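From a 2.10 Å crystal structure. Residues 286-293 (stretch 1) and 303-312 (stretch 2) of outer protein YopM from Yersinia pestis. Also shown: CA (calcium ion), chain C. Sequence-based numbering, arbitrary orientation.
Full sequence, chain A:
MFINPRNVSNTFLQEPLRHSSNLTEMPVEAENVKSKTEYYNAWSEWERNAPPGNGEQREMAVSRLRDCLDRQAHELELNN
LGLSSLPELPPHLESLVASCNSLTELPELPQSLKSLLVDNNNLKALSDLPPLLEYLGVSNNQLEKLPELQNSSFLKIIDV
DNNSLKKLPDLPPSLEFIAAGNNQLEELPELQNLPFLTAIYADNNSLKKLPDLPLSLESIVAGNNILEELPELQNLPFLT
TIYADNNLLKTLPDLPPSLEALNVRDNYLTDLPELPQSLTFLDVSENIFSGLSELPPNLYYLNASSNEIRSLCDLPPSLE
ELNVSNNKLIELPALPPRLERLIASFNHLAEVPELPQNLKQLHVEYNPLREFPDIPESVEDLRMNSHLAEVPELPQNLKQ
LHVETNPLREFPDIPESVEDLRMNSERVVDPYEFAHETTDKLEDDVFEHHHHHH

Stretch 1 286-293: ENIFSGLS
Stretch 2 (303-312) NASSNEIRSL

The apolar centre of the contact gathers around Ile309, whose side chain (chi1 -56°, chi2 -56°, both m) carries CD1 to 3.2 Å from Phe289 CB and 3.9 Å from Leu292 CG. Leu292, in the mt rotamer (-68°, 178°), sends its CD1 to 3.5 Å from Ala304 CB and 3.8 Å from Leu312 CD2. Leu312 is also mt (-76°, -179°), and both leucines point to the same face of the short sheet, which is why their ends can meet. Phe289 (chi1 -72°, m; chi2 -81°) sets the edge of its ring toward Asn307, with CD2 3.1 Å from Asn307 OD1.

The backbones run parallel, with paired residues 18 to 20 apart in sequence: CA atoms pair Glu286 with Ser306 at 4.7 Å, Ile288 with Asn307 at 5.0 Å, Gly291 with Ile309 at 4.1 Å and Leu292 with Leu312 at 5.2 Å. Regular strand pairing is slight. Leu292 bridges Leu312, and the bond from Leu292 N to Ser311 O is weak, 3.4 Å long. Gly291 is fully extended (179/174), its CA 3.4 Å from Ser311 O; an ideal CB would lie 3.2 Å from that oxygen, a tight fit.

Stronger backbone bonds precede this bridge. Glu308 N donates to Phe289 O (2.6 Å, 145°), and Arg310 N donates to Ser290 O (2.7 Å, 166°). Between them, Ser290 CA lies 3.1 Å from Glu308 O, a CA-H...O contact that fits the close backbone approach here. At the other end, Glu286 N donates to Ser305 O at 2.7 Å, although the place of Ser305 O is less sure, while Glu286 CA approaches Ser306 O to 3.0 Å. Glu286 (54/45) and Ser306 (56/46) share a left-handed conformation, followed by extended Asn287 (-121/-157) and Asn307 (-117/-152).

The CA-to-CB bond of Asn307 (chi1 -90°, m; chi2 -73°) points sideways, but the end of the side chain comes nearer stretch 1, where OD1 meets backbone NH groups. Its OD1 accepts from Phe289 N at 3.1 Å (168°) and, weakly, from Asn287 N at 2.9 Å (128°); OD1 is crowded in the model, so its position is less certain. Its ND2 donates to Ala304 O at 2.8 Å, bracing its own turn.

At the polar edge, calcium is held by Asn307 O and Glu308 OE1, each 2.3 Å from CA; Glu308 uses chi1 -165° (t), chi2 69° (p) and chi3 -19°. Four waters and one atom elsewhere in the structure complete the listed ligands. Another water links the two stretches, donating to Leu292 O at 3.2 Å and lying 2.8 Å from Ser311 OG.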

ATOM      1  N   GLU A 286      -3.811  -7.224 -16.974  1.00 17.10           N
ATOM      2  CA  GLU A 286      -5.205  -6.832 -16.929  1.00 18.34           C
ATOM      3  C   GLU A 286      -5.914  -6.915 -18.252  1.00 17.92           C
ATOM      4  O   GLU A 286      -6.617  -6.001 -18.658  1.00 19.17           O
ATOM      5  CB  GLU A 286      -5.354  -5.427 -16.379  1.00 19.71           C
ATOM      6  CG  GLU A 286      -5.240  -5.371 -14.880  1.00 24.58           C
ATOM      7  CD  GLU A 286      -5.540  -3.994 -14.363  1.00 26.53           C
ATOM      8  OE1 GLU A 286      -6.655  -3.493 -14.603  1.00 29.17           O
ATOM      9  OE2 GLU A 286      -4.658  -3.406 -13.722  1.00 35.09           O
ATOM     10  N   ASN A 287      -5.692  -8.009 -18.950  1.00 17.08           N
ATOM     11  CA  ASN A 287      -6.410  -8.221 -20.172  1.00 17.66           C
ATOM     12  C   ASN A 287      -7.111  -9.511 -19.889  1.00 16.96           C
ATOM     13  O   ASN A 287      -7.313  -9.851 -18.724  1.00 17.52           O
ATOM     14  CB  ASN A 287      -5.458  -8.291 -21.349  1.00 17.58           C
ATOM     15  CG  ASN A 287      -5.189  -6.927 -21.911  1.00 16.58           C
ATOM     16  OD1 ASN A 287      -5.991  -6.402 -22.672  1.00 16.71           O
ATOM     17  ND2 ASN A 287      -4.082  -6.320 -21.504  1.00 16.62           N
ATOM     18  N   ILE A 288      -7.487 -10.251 -20.910  1.00 18.25           N
ATOM     19  CA  ILE A 288      -8.189 -11.476 -20.620  1.00 20.22           C
ATOM     20  C   ILE A 288      -7.512 -12.653 -21.261  1.00 20.17           C
ATOM     21  O   ILE A 288      -8.144 -13.529 -21.836  1.00 22.31           O
ATOM     22  CB  ILE A 288      -9.659 -11.358 -21.040  1.00 21.26           C
ATOM     23  CG1 ILE A 288      -9.779 -11.090 -22.539  1.00 21.89           C
ATOM     24  CG2 ILE A 288     -10.289 -10.195 -20.292  1.00 19.96           C
ATOM     25  CD1 ILE A 288     -11.226 -11.069 -23.023  1.00 23.79           C
ATOM     26  N   PHE A 289      -6.193 -12.653 -21.150  1.00 19.86           N
ATOM     27  CA  PHE A 289      -5.393 -13.733 -21.685  1.00 19.40           C
ATOM     28  C   PHE A 289      -5.570 -14.931 -20.783  1.00 18.69           C
ATOM     29  O   PHE A 289      -5.462 -14.819 -19.563  1.00 18.50           O
ATOM     30  CB  PHE A 289      -3.925 -13.327 -21.712  1.00 18.56           C
ATOM     31  CG  PHE A 289      -3.614 -12.318 -22.756  1.00 19.28           C
ATOM     32  CD1 PHE A 289      -3.427 -12.706 -24.076  1.00 19.85           C
ATOM     33  CD2 PHE A 289      -3.543 -10.968 -22.434  1.00 17.85           C
ATOM     34  CE1 PHE A 289      -3.180 -11.761 -25.062  1.00 19.01           C
ATOM     35  CE2 PHE A 289      -3.298 -10.020 -23.412  1.00 19.16           C
ATOM     36  CZ  PHE A 289      -3.115 -10.418 -24.730  1.00 19.01           C
ATOM     37  N   SER A 290      -5.870 -16.073 -21.379  1.00 18.98           N
ATOM     38  CA  SER A 290      -6.026 -17.297 -20.610  1.00 21.71           C
ATOM     39  C   SER A 290      -4.653 -17.950 -20.638  1.00 21.05           C
ATOM     40  O   SER A 290      -4.390 -18.943 -19.965  1.00 23.47           O
ATOM     41  CB  SER A 290      -7.077 -18.198 -21.252  1.00 18.61           C
ATOM     42  OG  SER A 290      -6.803 -18.370 -22.625  1.00 24.71           O
ATOM     43  N   GLY A 291      -3.771 -17.355 -21.426  1.00 22.25           N
ATOM     44  CA  GLY A 291      -2.418 -17.848 -21.530  1.00 23.24           C
ATOM     45  C   GLY A 291      -1.641 -16.998 -22.510  1.00 24.10           C
ATOM     46  O   GLY A 291      -2.185 -16.097 -23.140  1.00 24.38           O
ATOM     47  N   LEU A 292      -0.353 -17.274 -22.614  1.00 25.33           N
ATOM     48  CA  LEU A 292       0.504 -16.576 -23.548  1.00 28.30           C
ATOM     49  C   LEU A 292       1.166 -17.707 -24.306  1.00 29.22           C
ATOM     50  O   LEU A 292       1.994 -18.432 -23.765  1.00 29.29           O
ATOM     51  CB  LEU A 292       1.533 -15.721 -22.810  1.00 27.33           C
ATOM     52  CG  LEU A 292       0.904 -14.533 -22.078  1.00 28.92           C
ATOM     53  CD1 LEU A 292       1.979 -13.753 -21.337  1.00 29.34           C
ATOM     54  CD2 LEU A 292       0.183 -13.638 -23.088  1.00 26.85           C
ATOM     55  N   SER A 293       0.758 -17.872 -25.556  1.00 31.34           N
ATOM     56  CA  SER A 293       1.274 -18.940 -26.394  1.00 33.12           C
ATOM     57  C   SER A 293       2.671 -18.631 -26.894  1.00 32.97           C
ATOM     58  O   SER A 293       3.481 -19.532 -27.090  1.00 33.60           O
ATOM     59  CB  SER A 293       0.338 -19.154 -27.579  1.00 32.28           C
ATOM     60  OG  SER A 293       0.203 -17.958 -28.324  1.00 37.77           O
ATOM     61  N   ASN A 303       4.786  -8.128 -18.519  1.00 19.68           N
ATOM     62  CA  ASN A 303       3.875  -7.936 -17.422  1.00 19.63           C
ATOM     63  C   ASN A 303       2.580  -8.481 -17.993  1.00 18.64           C
ATOM     64  O   ASN A 303       1.987  -7.880 -18.888  1.00 19.98           O
ATOM     65  CB  ASN A 303       3.709  -6.469 -17.069  1.00 19.66           C
ATOM     66  CG  ASN A 303       2.888  -6.281 -15.816  1.00 21.69           C
ATOM     67  OD1 ASN A 303       2.159  -7.181 -15.404  1.00 20.47           O
ATOM     68  ND2 ASN A 303       2.995  -5.112 -15.207  1.00 23.99           N
ATOM     69  N   ALA A 304       2.184  -9.648 -17.510  1.00 16.46           N
ATOM     70  CA  ALA A 304       0.955 -10.288 -17.956  1.00 17.93           C
ATOM     71  C   ALA A 304       0.131 -10.536 -16.704  1.00 16.93           C
ATOM     72  O   ALA A 304      -0.718 -11.419 -16.657  1.00 18.15           O
ATOM     73  CB  ALA A 304       1.275 -11.604 -18.648  1.00 16.61           C
ATOM     74  N   SER A 305       0.404  -9.748 -15.676  1.00 18.11           N
ATOM     75  CA  SER A 305      -0.306  -9.897 -14.421  1.00 18.15           C
ATOM     76  C   SER A 305      -1.784  -9.609 -14.591  1.00 18.14           C
ATOM     77  O   SER A 305      -2.199  -8.886 -15.499  1.00 18.74           O
ATOM     78  CB  SER A 305       0.271  -8.947 -13.369  1.00 17.16           C
ATOM     79  OG  SER A 305       0.113  -7.604 -13.784  1.00 16.34           O
ATOM     80  N   SER A 306      -2.579 -10.193 -13.709  1.00 18.71           N
ATOM     81  CA  SER A 306      -4.012  -9.969 -13.707  1.00 19.81           C
ATOM     82  C   SER A 306      -4.715 -10.270 -15.011  1.00 19.22           C
ATOM     83  O   SER A 306      -5.528  -9.494 -15.502  1.00 20.10           O
ATOM     84  CB  SER A 306      -4.299  -8.542 -13.264  1.00 17.61           C
ATOM     85  OG  SER A 306      -3.946  -8.425 -11.898  1.00 20.12           O
ATOM     86  N   ASN A 307      -4.366 -11.408 -15.578  1.00 17.90           N
ATOM     87  CA  ASN A 307      -5.007 -11.879 -16.779  1.00 18.05           C
ATOM     88  C   ASN A 307      -5.623 -13.136 -16.238  1.00 17.05           C
ATOM     89  O   ASN A 307      -5.921 -13.211 -15.054  1.00 17.98           O
ATOM     90  CB  ASN A 307      -3.975 -12.180 -17.860  1.00 16.65           C
ATOM     91  CG  ASN A 307      -3.695 -10.974 -18.715  1.00 17.91           C
ATOM     92  OD1 ASN A 307      -4.529 -10.585 -19.525  1.00 19.00           O
ATOM     93  ND2 ASN A 307      -2.536 -10.352 -18.521  1.00 17.36           N
ATOM     94  N   GLU A 308      -5.826 -14.124 -17.082  1.00 17.60           N
ATOM     95  CA  GLU A 308      -6.380 -15.366 -16.595  1.00 19.54           C
ATOM     96  C   GLU A 308      -5.417 -16.409 -17.119  1.00 19.06           C
ATOM     97  O   GLU A 308      -5.805 -17.498 -17.519  1.00 21.60           O
ATOM     98  CB  GLU A 308      -7.788 -15.575 -17.150  1.00 19.39           C
ATOM     99  CG  GLU A 308      -8.547 -16.642 -16.404  1.00 22.43           C
ATOM    100  CD  GLU A 308      -8.908 -16.218 -14.997  1.00 23.72           C
ATOM    101  OE1 GLU A 308      -8.286 -15.272 -14.461  1.00 23.13           O
ATOM    102  OE2 GLU A 308      -9.819 -16.839 -14.422  1.00 25.44           O
ATOM    103  N   ILE A 309      -4.141 -16.041 -17.115  1.00 20.91           N
ATOM    104  CA  ILE A 309      -3.093 -16.911 -17.615  1.00 20.78           C
ATOM    105  C   ILE A 309      -3.040 -18.206 -16.838  1.00 19.77           C
ATOM    106  O   ILE A 309      -2.732 -18.222 -15.649  1.00 19.35           O
ATOM    107  CB  ILE A 309      -1.709 -16.255 -17.520  1.00 21.43           C
ATOM    108  CG1 ILE A 309      -1.705 -14.915 -18.269  1.00 22.84           C
ATOM    109  CG2 ILE A 309      -0.661 -17.198 -18.088  1.00 17.10           C
ATOM    110  CD1 ILE A 309      -2.116 -15.028 -19.689  1.00 29.63           C
ATOM    111  N   ARG A 310      -3.341 -19.295 -17.522  1.00 21.65           N
ATOM    112  CA  ARG A 310      -3.309 -20.600 -16.895  1.00 25.33           C
ATOM    113  C   ARG A 310      -1.970 -21.231 -17.175  1.00 27.31           C
ATOM    114  O   ARG A 310      -1.543 -22.143 -16.476  1.00 30.35           O
ATOM    115  CB  ARG A 310      -4.375 -21.502 -17.478  1.00 26.58           C
ATOM    116  CG  ARG A 310      -5.782 -21.056 -17.256  1.00 30.26           C
ATOM    117  CD  ARG A 310      -6.586 -22.307 -17.150  1.00 34.20           C
ATOM    118  NE  ARG A 310      -7.918 -22.180 -17.699  1.00 38.40           N
ATOM    119  CZ  ARG A 310      -8.762 -23.194 -17.750  1.00 38.40           C
ATOM    120  NH1 ARG A 310      -8.381 -24.375 -17.286  1.00 40.18           N
ATOM    121  NH2 ARG A 310      -9.974 -23.029 -18.252  1.00 44.02           N
ATOM    122  N   SER A 311      -1.323 -20.762 -18.229  1.00 27.68           N
ATOM    123  CA  SER A 311      -0.034 -21.302 -18.589  1.00 28.98           C
ATOM    124  C   SER A 311       0.741 -20.278 -19.377  1.00 27.26           C
ATOM    125  O   SER A 311       0.179 -19.468 -20.112  1.00 27.08           O
ATOM    126  CB  SER A 311      -0.199 -22.569 -19.428  1.00 29.07           C
ATOM    127  OG  SER A 311      -0.786 -22.254 -20.675  1.00 31.87           O
ATOM    128  N   LEU A 312       2.048 -20.320 -19.197  1.00 27.65           N
ATOM    129  CA  LEU A 312       2.936 -19.425 -19.892  1.00 28.69           C
ATOM    130  C   LEU A 312       3.734 -20.269 -20.852  1.00 28.07           C
ATOM    131  O   LEU A 312       4.177 -21.366 -20.508  1.00 27.74           O
ATOM    132  CB  LEU A 312       3.907 -18.758 -18.922  1.00 30.15           C
ATOM    133  CG  LEU A 312       3.406 -17.627 -18.042  1.00 31.89           C
ATOM    134  CD1 LEU A 312       4.565 -17.116 -17.196  1.00 32.44           C
ATOM    135  CD2 LEU A 312       2.850 -16.514 -18.920  1.00 34.05           C
TER
HETATM  136 CA    CA C2002      -7.758 -13.168 -13.726  1.00 19.20          CA
HETATM  137  O   HOH W   1       0.543 -21.191 -22.927  1.00 48.59           O
HETATM  138  O   HOH W   2      -8.059 -11.348 -15.845  1.00 37.08           O
HETATM  139  O   HOH W   3      -6.049 -13.835 -12.239  1.00 15.32           O
HETATM  140  O   HOH W   4      -7.597 -11.106 -12.706  1.00 19.09           O
HETATM  141  O   HOH W   5     -10.086 -12.811 -14.534  1.00 22.39           O